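Local atomic coordinates of CRISPR-associated protein, Cse1 family (PDB entry 4H3T), a protein that probably serves as the large Cse1 subunit of a type I-E CRISPR Cascade complex, acting in defence against invading nucleic acid. Residues F109-V114 / W163-H168; Q325-L330 / A465-F470; K72-W77 / L218-Y223. The protein carries 1 engineered substitution. All coordinates share one frame; numbering follows the deposited sequence.

The three contacts lie well apart, with centres about 37 Å (interactions 1 and 2), 29 Å (1 and 3) and 32 Å (2 and 3) from one another, and none touches another. Along the chain, interaction 1 is nested inside the loop that interaction 3 closes between residues 72 and 223, whereas interaction 2 comes later. Helix 52-68 links interactions 1 and 3: V165 and L218 both pack on it. Interaction 2 is on the opposite side of the chain's centre from interaction 1 and joins a loop to helix 445-473, among the C-terminal helices. Together they tie loops to helices in both halves of this Cse1 protein.

Interaction 1 (F109-V114 / W163-H168); sequences FPFFQV and WLVERH
The loop 109-114 makes a type II beta turn from P110 to Q113 and comes up against helix 157-170, with the F112 and L164 CA atoms 7.2 Å apart. F112 sits at the third position of the turn with a left-handed backbone, and its carbonyl oxygen meets the helix. H168 NE2 donates to F112 O over 2.9 Å at 159°, the oxygen lying close to the imidazole plane and offering a lone pair in its own carbonyl plane. Because H168 ND1 is bonded by the backbone N of R263, the imidazole is gripped at both nitrogens, consistent with a neutral ring protonated on NE2. Its CD2 also lies 3.7 Å from F112 CD2, the two rings nearly perpendicular but meeting obliquely. Beside this bond L164, its CG anti to the backbone N, brings CD2 to 3.3 Å from F111 O and 3.8 Å from F112 CB. V165 CG2 adds a looser touch at the edge of the F111 ring, 4.1 Å from CE2, while F111 and F112 lean on each other with F112 CD1 3.5 Å above the F111 plane. Q113, extended beyond CG, turns its amide so that NE2 gives one bond to F111 O at 2.9 Å, from above that carbonyl's plane, and another to L104 O. Helix 52-68 and strand 263-272 flank this buried junction: the helix receives V165 on L56 and L59, and the strand takes L164 and H168 on I265, pairs its I265 backbone with V114, and offers L267 N to Q113 OE1.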
loop_
_atom_site.group_PDB
_atom_site.type_symbol
_atom_site.label_atom_id
_atom_site.label_comp_id
_atom_site.label_asym_id
_atom_site.label_seq_id
_atom_site.Cartn_x
_atom_site.Cartn_y
_atom_site.Cartn_z
ATOM N N PHE A 109 19.772 21.478 -12.723
ATOM C CA PHE A 109 18.688 21.067 -11.849
ATOM C C PHE A 109 18.046 19.731 -12.258
ATOM O O PHE A 109 16.836 19.682 -12.485
ATOM C CB PHE A 109 17.612 22.136 -11.896
ATOM C CG PHE A 109 18.045 23.528 -11.568
ATOM C CD1 PHE A 109 18.247 23.909 -10.257
ATOM C CD2 PHE A 109 18.129 24.494 -12.560
ATOM C CE1 PHE A 109 18.572 25.231 -9.934
ATOM C CE2 PHE A 109 18.483 25.809 -12.249
ATOM C CZ PHE A 109 18.697 26.170 -10.935
ATOM N N PRO A 110 18.837 18.670 -12.517
ATOM C CA PRO A 110 18.205 17.407 -12.924
ATOM C C PRO A 110 17.140 16.995 -11.904
ATOM O O PRO A 110 17.376 16.968 -10.689
ATOM C CB PRO A 110 19.349 16.447 -13.053
ATOM C CG PRO A 110 20.430 17.005 -12.209
ATOM C CD PRO A 110 20.268 18.500 -12.250
ATOM N N PHE A 111 15.947 16.661 -12.428
ATOM C CA PHE A 111 14.797 16.315 -11.600
ATOM C C PHE A 111 15.094 15.139 -10.663
ATOM O O PHE A 111 15.520 14.087 -11.127
ATOM C CB PHE A 111 13.600 15.962 -12.489
ATOM C CG PHE A 111 12.354 15.590 -11.709
ATOM C CD1 PHE A 111 11.524 16.564 -11.210
ATOM C CD2 PHE A 111 12.019 14.260 -11.491
ATOM C CE1 PHE A 111 10.384 16.226 -10.484
ATOM C CE2 PHE A 111 10.845 13.924 -10.806
ATOM C CZ PHE A 111 10.039 14.915 -10.314
ATOM N N PHE A 112 14.879 15.330 -9.353
ATOM C CA PHE A 112 15.069 14.339 -8.298
ATOM C C PHE A 112 16.494 13.796 -8.262
ATOM O O PHE A 112 16.767 12.674 -7.741
ATOM C CB PHE A 112 14.011 13.215 -8.434
ATOM C CG PHE A 112 12.688 13.445 -7.744
ATOM C CD1 PHE A 112 12.187 14.731 -7.551
ATOM C CD2 PHE A 112 11.975 12.379 -7.207
ATOM C CE1 PHE A 112 11.001 14.930 -6.829
ATOM C CE2 PHE A 112 10.771 12.585 -6.545
ATOM C CZ PHE A 112 10.246 13.851 -6.440
ATOM N N GLN A 113 17.466 14.630 -8.773
ATOM C CA GLN A 113 18.859 14.228 -8.850
ATOM C C GLN A 113 19.770 15.288 -8.304
ATOM O O GLN A 113 19.353 16.432 -8.077
ATOM C CB GLN A 113 19.224 13.904 -10.307
ATOM C CG GLN A 113 18.528 12.670 -10.866
ATOM C CD GLN A 113 18.598 12.707 -12.343
ATOM O OE1 GLN A 113 19.655 12.457 -12.932
ATOM N NE2 GLN A 113 17.587 13.264 -12.967
ATOM N N VAL A 114 21.048 14.908 -8.169
ATOM C CA VAL A 114 22.176 15.782 -7.779
ATOM C C VAL A 114 23.073 15.870 -8.994
ATOM O O VAL A 114 23.689 14.875 -9.380
ATOM C CB VAL A 114 22.924 15.242 -6.554
ATOM C CG1 VAL A 114 24.101 16.167 -6.217
ATOM C CG2 VAL A 114 21.961 15.079 -5.372
ATOM N N TRP A 163 11.323 4.956 -12.129
ATOM C CA TRP A 163 12.081 4.285 -11.097
ATOM C C TRP A 163 12.818 5.229 -10.153
ATOM O O TRP A 163 13.061 4.865 -8.984
ATOM C CB TRP A 163 13.031 3.289 -11.657
ATOM C CG TRP A 163 12.326 2.104 -12.228
ATOM C CD1 TRP A 163 12.333 1.698 -13.530
ATOM C CD2 TRP A 163 11.587 1.126 -11.509
ATOM N NE1 TRP A 163 11.625 0.524 -13.659
ATOM C CE2 TRP A 163 11.067 0.212 -12.462
ATOM C CE3 TRP A 163 11.152 1.019 -10.174
ATOM C CZ2 TRP A 163 10.290 -0.884 -12.094
ATOM C CZ3 TRP A 163 10.374 -0.057 -9.821
ATOM C CH2 TRP A 163 9.914 -0.968 -10.787
ATOM N N LEU A 164 13.166 6.415 -10.643
ATOM C CA LEU A 164 13.798 7.450 -9.844
ATOM C C LEU A 164 12.851 7.928 -8.726
ATOM O O LEU A 164 13.253 8.002 -7.586
ATOM C CB LEU A 164 14.195 8.599 -10.762
ATOM C CG LEU A 164 14.745 9.855 -10.181
ATOM C CD1 LEU A 164 16.036 9.573 -9.417
ATOM C CD2 LEU A 164 15.004 10.861 -11.293
ATOM N N VAL A 165 11.568 8.162 -9.072
ATOM C CA VAL A 165 10.541 8.560 -8.164
ATOM C C VAL A 165 10.313 7.450 -7.163
ATOM O O VAL A 165 10.275 7.686 -5.960
ATOM C CB VAL A 165 9.249 8.950 -8.907
ATOM C CG1 VAL A 165 8.125 9.248 -7.882
ATOM C CG2 VAL A 165 9.490 10.192 -9.776
ATOM N N GLU A 166 10.302 6.222 -7.632
ATOM C CA GLU A 166 10.101 5.094 -6.747
ATOM C C GLU A 166 11.265 4.894 -5.802
ATOM O O GLU A 166 11.033 4.552 -4.635
ATOM C CB GLU A 166 9.847 3.813 -7.592
ATOM C CG GLU A 166 9.428 2.554 -6.812
ATOM C CD GLU A 166 10.529 1.617 -6.345
ATOM O OE1 GLU A 166 11.709 2.018 -6.417
ATOM O OE2 GLU A 166 10.210 0.516 -5.828
ATOM N N ARG A 167 12.518 5.059 -6.272
ATOM C CA ARG A 167 13.665 4.713 -5.443
ATOM C C ARG A 167 13.843 5.656 -4.261
ATOM O O ARG A 167 14.333 5.229 -3.235
ATOM C CB ARG A 167 14.938 4.643 -6.296
ATOM C CG ARG A 167 16.111 4.064 -5.563
ATOM C CD ARG A 167 15.857 2.726 -4.903
ATOM N NE ARG A 167 17.111 1.999 -4.813
ATOM C CZ ARG A 167 17.594 1.190 -5.735
ATOM N NH1 ARG A 167 18.808 0.655 -5.592
ATOM N NH2 ARG A 167 16.896 0.934 -6.834
ATOM N N HIS A 168 13.492 6.923 -4.400
ATOM C CA HIS A 168 13.578 7.842 -3.267
ATOM C C HIS A 168 12.664 7.448 -2.112
ATOM O O HIS A 168 12.981 7.725 -0.940
ATOM C CB HIS A 168 13.198 9.242 -3.680
ATOM C CG HIS A 168 14.291 10.024 -4.300
ATOM N ND1 HIS A 168 15.329 10.499 -3.554
ATOM C CD2 HIS A 168 14.521 10.302 -5.612
ATOM C CE1 HIS A 168 16.102 11.164 -4.404
ATOM N NE2 HIS A 168 15.672 11.032 -5.662
#

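Interaction 2 (Q325-L330 / A465-F470); sequences QVWRGL and APYRHF
Y467 and W327 bury the most surface here, followed by R468, and all three meet where the short 3-10 turn 326-328 faces helix 445-473. The aromatic pair forms an offset stack, the tyrosine ring and the six-membered ring of the indole lying 13° from parallel with centroids 4.6 Å apart. The offset brings Y467 CD2 to 3.4 Å from W327 CG, at the end of the indole where it joins CB, while Y467 CB stands almost straight above the middle of the six-membered ring, 3.9 Å from its centroid, as a CH-pi contact. W327 takes the crowded first torsion (chi1 53°), its CG between the backbone N and the carbonyl carbon, and R328 CG covers the other indole face, so the ring is clamped on two sides. At the far end of Y467, the hydroxyl passes L330 CD2 at 3.5 Å and bonds A402 O of helix 397-415. R468 runs fully extended from CG to NE along the indole edge, where W327 CD1 lies over one face of its guanidinium, 4.3 Å from NE. V326 CG1 comes within 4.1 Å of R468 NH2. W327 NE1 and R468 NE both reach D464 OD1, one carboxylate oxygen serving both; R468 NH2 pairs with D382, which also receives V326 N, and NH1 bonds R383 O. The contact is thus one of ring faces, hydrocarbon and a guanidinium face, while the N-H groups of W327 and R468 and the Y467 hydroxyl bond outside partners, and the two nearby carboxylates would probably keep the partly covered arginine charged.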
loop_
_atom_site.group_PDB
_atom_site.type_symbol
_atom_site.label_atom_id
_atom_site.label_comp_id
_atom_site.label_asym_id
_atom_site.label_seq_id
_atom_site.Cartn_x
_atom_site.Cartn_y
_atom_site.Cartn_z
ATOM N N GLN A 325 -5.239 -12.333 2.073
ATOM C CA GLN A 325 -6.180 -11.488 1.279
ATOM C C GLN A 325 -6.439 -10.238 2.147
ATOM O O GLN A 325 -6.543 -10.375 3.364
ATOM C CB GLN A 325 -7.459 -12.220 0.981
ATOM C CG GLN A 325 -7.269 -13.463 0.078
ATOM C CD GLN A 325 -6.969 -14.777 0.794
ATOM O OE1 GLN A 325 -6.692 -14.826 1.997
ATOM N NE2 GLN A 325 -6.800 -15.825 0.018
ATOM N N VAL A 326 -6.521 -9.072 1.582
ATOM C CA VAL A 326 -6.520 -7.832 2.349
ATOM C C VAL A 326 -7.713 -7.727 3.305
ATOM O O VAL A 326 -7.553 -7.243 4.412
ATOM C CB VAL A 326 -6.407 -6.533 1.480
ATOM C CG1 VAL A 326 -7.571 -6.363 0.559
ATOM C CG2 VAL A 326 -6.273 -5.298 2.357
ATOM N N TRP A 327 -8.876 -8.245 2.947
ATOM C CA TRP A 327 -10.025 -8.191 3.891
ATOM C C TRP A 327 -9.831 -8.983 5.190
ATOM O O TRP A 327 -10.478 -8.681 6.198
ATOM C CB TRP A 327 -11.317 -8.638 3.193
ATOM C CG TRP A 327 -11.256 -9.968 2.500
ATOM C CD1 TRP A 327 -10.876 -10.208 1.213
ATOM C CD2 TRP A 327 -11.456 -11.252 3.108
ATOM N NE1 TRP A 327 -10.871 -11.554 0.966
ATOM C CE2 TRP A 327 -11.229 -12.224 2.108
ATOM C CE3 TRP A 327 -11.989 -11.666 4.349
ATOM C CZ2 TRP A 327 -11.416 -13.604 2.346
ATOM C CZ3 TRP A 327 -12.184 -13.021 4.577
ATOM C CH2 TRP A 327 -11.958 -13.964 3.558
ATOM N N ARG A 328 -8.884 -9.955 5.221
ATOM C CA ARG A 328 -8.587 -10.653 6.453
ATOM C C ARG A 328 -7.981 -9.673 7.506
ATOM O O ARG A 328 -8.064 -9.947 8.685
ATOM C CB ARG A 328 -7.688 -11.864 6.185
ATOM C CG ARG A 328 -8.436 -12.988 5.529
ATOM C CD ARG A 328 -7.523 -14.025 4.920
ATOM N NE ARG A 328 -6.695 -14.729 5.877
ATOM C CZ ARG A 328 -5.828 -15.673 5.561
ATOM N NH1 ARG A 328 -5.613 -15.993 4.284
ATOM N NH2 ARG A 328 -5.129 -16.274 6.505
ATOM N N GLY A 329 -7.380 -8.572 7.067
ATOM C CA GLY A 329 -6.829 -7.554 7.943
ATOM C C GLY A 329 -7.719 -6.307 7.944
ATOM O O GLY A 329 -7.220 -5.206 8.135
ATOM N N LEU A 330 -9.053 -6.445 7.691
ATOM C CA LEU A 330 -9.934 -5.264 7.654
ATOM C C LEU A 330 -9.869 -4.442 8.974
ATOM O O LEU A 330 -9.862 -3.216 8.946
ATOM C CB LEU A 330 -11.376 -5.718 7.407
ATOM C CG LEU A 330 -12.436 -4.576 7.344
ATOM C CD1 LEU A 330 -12.104 -3.579 6.318
ATOM C CD2 LEU A 330 -13.805 -5.154 7.063
ATOM N N ALA A 465 -13.868 -13.999 -3.296
ATOM C CA ALA A 465 -14.825 -13.297 -4.175
ATOM C C ALA A 465 -16.194 -13.124 -3.470
ATOM O O ALA A 465 -16.676 -11.981 -3.397
ATOM C CB ALA A 465 -14.955 -14.029 -5.519
ATOM N N PRO A 466 -16.670 -14.133 -2.689
ATOM C CA PRO A 466 -17.905 -13.923 -1.901
ATOM C C PRO A 466 -17.787 -12.837 -0.834
ATOM O O PRO A 466 -18.718 -12.062 -0.680
ATOM C CB PRO A 466 -18.098 -15.292 -1.255
ATOM C CG PRO A 466 -17.510 -16.228 -2.174
ATOM C CD PRO A 466 -16.307 -15.568 -2.688
ATOM N N TYR A 467 -16.642 -12.729 -0.093
ATOM C CA TYR A 467 -16.501 -11.672 0.917
ATOM C C TYR A 467 -16.532 -10.273 0.257
ATOM O O TYR A 467 -17.180 -9.361 0.731
ATOM C CB TYR A 467 -15.193 -11.821 1.731
ATOM C CG TYR A 467 -15.168 -10.804 2.837
ATOM C CD1 TYR A 467 -15.889 -11.019 4.016
ATOM C CD2 TYR A 467 -14.650 -9.521 2.618
ATOM C CE1 TYR A 467 -16.013 -10.027 4.971
ATOM C CE2 TYR A 467 -14.782 -8.524 3.566
ATOM C CZ TYR A 467 -15.402 -8.798 4.769
ATOM O OH TYR A 467 -15.584 -7.780 5.668
ATOM N N ARG A 468 -15.833 -10.117 -0.832
ATOM C CA ARG A 468 -15.770 -8.821 -1.524
ATOM C C ARG A 468 -17.171 -8.348 -1.999
ATOM O O ARG A 468 -17.495 -7.142 -1.904
ATOM C CB ARG A 468 -14.795 -8.913 -2.690
ATOM C CG ARG A 468 -13.304 -9.066 -2.235
ATOM C CD ARG A 468 -12.435 -9.390 -3.434
ATOM N NE ARG A 468 -11.047 -9.546 -3.017
ATOM C CZ ARG A 468 -10.168 -8.572 -2.829
ATOM N NH1 ARG A 468 -10.497 -7.315 -3.084
ATOM N NH2 ARG A 468 -8.952 -8.846 -2.383
ATOM N N HIS A 469 -17.972 -9.279 -2.524
ATOM C CA HIS A 469 -19.374 -9.064 -2.941
ATOM C C HIS A 469 -20.223 -8.703 -1.730
ATOM O O HIS A 469 -21.051 -7.817 -1.807
ATOM C CB HIS A 469 -19.964 -10.315 -3.632
ATOM C CG HIS A 469 -21.336 -10.110 -4.214
ATOM N ND1 HIS A 469 -22.444 -10.876 -3.790
ATOM C CD2 HIS A 469 -21.741 -9.296 -5.229
ATOM C CE1 HIS A 469 -23.479 -10.456 -4.510
ATOM N NE2 HIS A 469 -23.116 -9.512 -5.396
ATOM N N PHE A 470 -20.051 -9.415 -0.626
ATOM C CA PHE A 470 -20.773 -9.132 0.610
ATOM C C PHE A 470 -20.436 -7.712 1.121
ATOM O O PHE A 470 -21.332 -6.934 1.431
ATOM C CB PHE A 470 -20.410 -10.222 1.686
ATOM C CG PHE A 470 -20.494 -9.795 3.131
ATOM C CD1 PHE A 470 -21.692 -9.866 3.827
ATOM C CD2 PHE A 470 -19.377 -9.273 3.783
ATOM C CE1 PHE A 470 -21.783 -9.371 5.137
ATOM C CE2 PHE A 470 -19.467 -8.777 5.065
ATOM C CZ PHE A 470 -20.660 -8.843 5.754
#

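Interaction 3 (K72-W77 / L218-Y223); sequences KDDAEW and LVPWQY
D74 OD1 is the best-held polar atom between the segments, gripped by one short bond: Y223 OH donates to it at 2.7 Å, on its syn lone pair. The carboxylate stands 80° to the phenol plane and meets the ring at its edge. Beside it the extended Q222 side chain lays OE1 3.5 Å from D74 N, a weak bond that reaches the first turn of helix 74-82. Backbone joins backbone where Q222 N donates to K72 O at 2.9 Å, from above the carbonyl plane and bent to 135°. D73, the N-cap residue, accepts E76 N at OD1 over 2.9 Å, and E76 OE1 accepts the N of K72, the residue before the cap. On the apolar side P220 CG rests on W77 CB at 3.7 Å, the two side chains crossing obliquely, while W77 NE1 bonds L215 O and F348 meets both the W77 and Y223 rings edge-to-face. An alanine at D74 would probably loosen the loop 218-223 from the helix start, since the acceptor for Y223 OH is lost. The helix N-terminus and the Y223 hydroxyl would probably favour an ionised D74, though the nearby acids D73 and E76 would work against it.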
loop_
_atom_site.group_PDB
_atom_site.type_symbol
_atom_site.label_atom_id
_atom_site.label_comp_id
_atom_site.label_asym_id
_atom_site.label_seq_id
_atom_site.Cartn_x
_atom_site.Cartn_y
_atom_site.Cartn_z
ATOM N N LYS A 72 -7.657 24.718 0.720
ATOM C CA LYS A 72 -7.373 25.104 2.099
ATOM C C LYS A 72 -8.463 24.624 3.025
ATOM O O LYS A 72 -8.211 24.471 4.221
ATOM C CB LYS A 72 -7.234 26.653 2.228
ATOM C CG LYS A 72 -8.490 27.418 2.376
ATOM C CD LYS A 72 -8.161 28.901 2.412
ATOM C CE LYS A 72 -9.372 29.753 2.669
ATOM N NZ LYS A 72 -8.972 31.173 2.863
ATOM N N ASP A 73 -9.690 24.467 2.501
ATOM C CA ASP A 73 -10.865 24.189 3.337
ATOM C C ASP A 73 -11.924 23.414 2.562
ATOM O O ASP A 73 -11.731 23.106 1.377
ATOM C CB ASP A 73 -11.455 25.510 3.884
ATOM C CG ASP A 73 -11.865 26.556 2.849
ATOM O OD1 ASP A 73 -11.949 26.215 1.665
ATOM O OD2 ASP A 73 -12.032 27.719 3.226
ATOM N N ASP A 74 -13.021 23.091 3.250
ATOM C CA ASP A 74 -14.125 22.333 2.674
ATOM C C ASP A 74 -14.804 23.067 1.537
ATOM O O ASP A 74 -15.229 22.395 0.610
ATOM C CB ASP A 74 -15.182 21.964 3.728
ATOM C CG ASP A 74 -14.657 20.948 4.722
ATOM O OD1 ASP A 74 -14.168 19.893 4.283
ATOM O OD2 ASP A 74 -14.762 21.197 5.931
ATOM N N ALA A 75 -14.962 24.403 1.615
ATOM C CA ALA A 75 -15.598 25.153 0.529
ATOM C C ALA A 75 -14.767 25.044 -0.725
ATOM O O ALA A 75 -15.329 24.774 -1.780
ATOM C CB ALA A 75 -15.825 26.645 0.892
ATOM N N GLU A 76 -13.428 25.207 -0.630
ATOM C CA GLU A 76 -12.591 25.058 -1.821
ATOM C C GLU A 76 -12.671 23.626 -2.332
ATOM O O GLU A 76 -12.746 23.419 -3.546
ATOM C CB GLU A 76 -11.121 25.464 -1.567
ATOM C CG GLU A 76 -10.927 26.968 -1.447
ATOM C CD GLU A 76 -9.496 27.449 -1.271
ATOM O OE1 GLU A 76 -8.551 26.635 -1.406
ATOM O OE2 GLU A 76 -9.326 28.652 -0.968
ATOM N N TRP A 77 -12.642 22.628 -1.432
ATOM C CA TRP A 77 -12.698 21.232 -1.896
ATOM C C TRP A 77 -14.010 20.988 -2.670
ATOM O O TRP A 77 -14.002 20.400 -3.723
ATOM C CB TRP A 77 -12.597 20.260 -0.704
ATOM C CG TRP A 77 -12.409 18.837 -1.103
ATOM C CD1 TRP A 77 -11.226 18.173 -1.272
ATOM C CD2 TRP A 77 -13.442 17.886 -1.369
ATOM N NE1 TRP A 77 -11.454 16.921 -1.772
ATOM C CE2 TRP A 77 -12.815 16.718 -1.858
ATOM C CE3 TRP A 77 -14.830 17.963 -1.423
ATOM C CZ2 TRP A 77 -13.555 15.581 -2.240
ATOM C CZ3 TRP A 77 -15.550 16.848 -1.796
ATOM C CH2 TRP A 77 -14.919 15.697 -2.247
ATOM N N LEU A 218 -6.917 14.685 -1.689
ATOM C CA LEU A 218 -6.555 16.075 -1.441
ATOM C C LEU A 218 -7.296 16.564 -0.229
ATOM O O LEU A 218 -8.131 17.434 -0.288
ATOM C CB LEU A 218 -6.784 16.957 -2.652
ATOM C CG LEU A 218 -5.769 16.749 -3.785
ATOM C CD1 LEU A 218 -6.355 17.326 -5.076
ATOM C CD2 LEU A 218 -4.428 17.320 -3.434
ATOM N N VAL A 219 -6.853 16.072 0.920
ATOM C CA VAL A 219 -7.425 16.471 2.176
ATOM C C VAL A 219 -7.191 18.015 2.356
ATOM O O VAL A 219 -6.017 18.481 2.284
ATOM C CB VAL A 219 -6.807 15.683 3.367
ATOM C CG1 VAL A 219 -7.482 16.084 4.676
ATOM C CG2 VAL A 219 -6.859 14.161 3.150
ATOM N N PRO A 220 -8.237 18.791 2.655
ATOM C CA PRO A 220 -8.017 20.226 2.842
ATOM C C PRO A 220 -7.109 20.522 4.045
ATOM O O PRO A 220 -7.134 19.784 5.043
ATOM C CB PRO A 220 -9.433 20.770 3.018
ATOM C CG PRO A 220 -10.256 19.882 2.189
ATOM C CD PRO A 220 -9.675 18.514 2.571
ATOM N N TRP A 221 -6.295 21.607 3.932
ATOM C CA TRP A 221 -5.329 22.009 4.965
ATOM C C TRP A 221 -6.010 22.288 6.324
ATOM O O TRP A 221 -5.390 22.100 7.362
ATOM C CB TRP A 221 -4.568 23.258 4.516
ATOM C CG TRP A 221 -3.769 23.083 3.268
ATOM C CD1 TRP A 221 -3.281 21.919 2.743
ATOM C CD2 TRP A 221 -3.429 24.115 2.345
ATOM N NE1 TRP A 221 -2.635 22.171 1.560
ATOM C CE2 TRP A 221 -2.636 23.525 1.336
ATOM C CE3 TRP A 221 -3.623 25.507 2.330
ATOM C CZ2 TRP A 221 -2.129 24.260 0.278
ATOM C CZ3 TRP A 221 -3.107 26.236 1.275
ATOM C CH2 TRP A 221 -2.417 25.601 0.239
ATOM N N GLN A 222 -7.291 22.686 6.316
ATOM C CA GLN A 222 -8.070 22.939 7.527
ATOM C C GLN A 222 -8.198 21.687 8.414
ATOM O O GLN A 222 -8.382 21.820 9.607
ATOM C CB GLN A 222 -9.463 23.441 7.117
ATOM C CG GLN A 222 -10.353 24.006 8.176
ATOM C CD GLN A 222 -11.762 24.293 7.635
ATOM O OE1 GLN A 222 -12.207 23.796 6.573
ATOM N NE2 GLN A 222 -12.558 24.943 8.444
ATOM N N TYR A 223 -8.050 20.469 7.863
ATOM C CA TYR A 223 -8.066 19.251 8.677
ATOM C C TYR A 223 -6.721 19.049 9.384
ATOM O O TYR A 223 -5.969 18.130 9.046
ATOM C CB TYR A 223 -8.379 18.021 7.812
ATOM C CG TYR A 223 -9.805 17.976 7.314
ATOM C CD1 TYR A 223 -10.790 17.300 8.026
ATOM C CD2 TYR A 223 -10.175 18.618 6.143
ATOM C CE1 TYR A 223 -12.122 17.313 7.610
ATOM C CE2 TYR A 223 -11.504 18.639 5.716
ATOM C CZ TYR A 223 -12.451 17.880 6.388
ATOM O OH TYR A 223 -13.755 17.835 5.961
#